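Local atomic coordinates of methylenetetrahydrofolate--tRNA-(uracil-5-)-methyltransferase trmFO (Thermus thermophilus, PDB entry 3G5S), a protein that probably catalyses the folate-dependent C5 methylation of uridine 54 in tRNA, with methylenetetrahydrofolate as carbon donor and FAD as cofactor. Residues 94-97 with 98-101. Residues are numbered along the deposited sequence; the frame is centred on the assembly and turned at random.
Sequences AVDR and EEFS
The carboxylate of Asp-96 meets both the backbone amide and the side chain of Glu-99, a worked example of an N-cap, here accepting an amide from the first turn of helix 97-109. With CG anti to the backbone N (chi1 180°), the carboxylate lies beside the carbonyl carbon, which brings OD1 of Asp-96 to Glu-99 N at 3.0 Å in a nearly straight bond. The amide meets OD1 on its anti side, 33° out of the carboxylate plane. The carboxylate of Glu-99 lies stacked on that of Asp-96, their planes almost parallel and Asp-96 OD2 3.7 Å from Glu-99 OE2. On the inner side, Val-95 CG2 packs against Phe-100 CB at 3.9 Å, while CG1 meets the ring obliquely at CD2; Val-78 and Ala-81 of helix 77-84 also touch this phenylalanine. Behind the cap, Phe-100 N bonds to Asp-96 O at 2.9 Å and Ser-101 N to Arg-97 O at 3.0 Å, starting the helical ladder. Glu-98 turns its OE2 to a salt bridge with Arg-45. Replacing Asp-96 by an alanine removes OD1, and Glu-99 N would probably be left without its capping acceptor. The helix-end amides are likely to stabilise the Asp-96 anion and offset part of the repulsion from the stacked Glu-99 carboxylate.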
loop_
_atom_site.group_PDB
_atom_site.type_symbol
_atom_site.label_atom_id
_atom_site.label_comp_id
_atom_site.label_asym_id
_atom_site.label_seq_id
_atom_site.Cartn_x
_atom_site.Cartn_y
_atom_site.Cartn_z
ATOM N N ALA A 94 11.191 6.073 14.228
ATOM C CA ALA A 94 10.169 5.552 15.124
ATOM C C ALA A 94 9.778 6.638 16.109
ATOM O O ALA A 94 10.543 7.578 16.350
ATOM C CB ALA A 94 10.673 4.314 15.856
ATOM N N VAL A 95 8.581 6.506 16.669
ATOM C CA VAL A 95 8.006 7.566 17.475
ATOM C C VAL A 95 7.506 7.091 18.827
ATOM O O VAL A 95 7.112 5.934 19.002
ATOM C CB VAL A 95 6.825 8.248 16.743
ATOM C CG1 VAL A 95 7.284 8.796 15.403
ATOM C CG2 VAL A 95 5.657 7.273 16.563
ATOM N N ASP A 96 7.528 8.006 19.785
ATOM C CA ASP A 96 6.757 7.845 21.001
ATOM C C ASP A 96 5.299 8.012 20.581
ATOM O O ASP A 96 4.901 9.086 20.137
ATOM C CB ASP A 96 7.172 8.908 22.016
ATOM C CG ASP A 96 6.411 8.807 23.314
ATOM O OD1 ASP A 96 5.171 8.934 23.308
ATOM O OD2 ASP A 96 7.056 8.618 24.360
ATOM N N ARG A 97 4.515 6.942 20.680
ATOM C CA ARG A 97 3.174 6.936 20.093
ATOM C C ARG A 97 2.267 8.020 20.680
ATOM O O ARG A 97 1.515 8.673 19.958
ATOM C CB ARG A 97 2.516 5.562 20.263
ATOM C CG ARG A 97 3.194 4.400 19.534
ATOM C CD ARG A 97 2.520 3.097 19.955
ATOM N NE ARG A 97 3.144 1.887 19.426
ATOM C CZ ARG A 97 4.178 1.270 19.989
ATOM N NH1 ARG A 97 4.730 1.764 21.090
ATOM N NH2 ARG A 97 4.670 0.164 19.448
ATOM N N GLU A 98 2.329 8.204 21.993
ATOM C CA GLU A 98 1.478 9.185 22.656
ATOM C C GLU A 98 1.881 10.623 22.327
ATOM O O GLU A 98 1.024 11.482 22.149
ATOM C CB GLU A 98 1.469 8.955 24.173
ATOM C CG GLU A 98 0.494 9.835 24.943
ATOM C CD GLU A 98 1.057 11.210 25.261
ATOM O OE1 GLU A 98 2.279 11.311 25.501
ATOM O OE2 GLU A 98 0.275 12.187 25.278
ATOM N N GLU A 99 3.181 10.892 22.248
ATOM C CA GLU A 99 3.634 12.230 21.877
ATOM C C GLU A 99 3.289 12.542 20.423
ATOM O O GLU A 99 2.949 13.676 20.076
ATOM C CB GLU A 99 5.140 12.369 22.092
ATOM C CG GLU A 99 5.552 12.493 23.545
ATOM C CD GLU A 99 7.055 12.390 23.736
ATOM O OE1 GLU A 99 7.793 12.474 22.729
ATOM O OE2 GLU A 99 7.497 12.223 24.892
ATOM N N PHE A 100 3.376 11.523 19.575
ATOM C CA PHE A 100 3.030 11.642 18.170
ATOM C C PHE A 100 1.560 12.017 17.995
ATOM O O PHE A 100 1.238 13.042 17.390
ATOM C CB PHE A 100 3.364 10.316 17.472
ATOM C CG PHE A 100 2.928 10.228 16.035
ATOM C CD1 PHE A 100 1.734 9.607 15.703
ATOM C CD2 PHE A 100 3.732 10.707 15.012
ATOM C CE1 PHE A 100 1.332 9.498 14.388
ATOM C CE2 PHE A 100 3.337 10.597 13.699
ATOM C CZ PHE A 100 2.135 9.991 13.383
ATOM N N SER A 101 0.664 11.200 18.541
ATOM C CA SER A 101 -0.760 11.451 18.343
ATOM C C SER A 101 -1.215 12.683 19.119
ATOM O O SER A 101 -2.137 13.381 18.696
ATOM C CB SER A 101 -1.587 10.229 18.727
ATOM O OG SER A 101 -1.603 10.065 20.131
#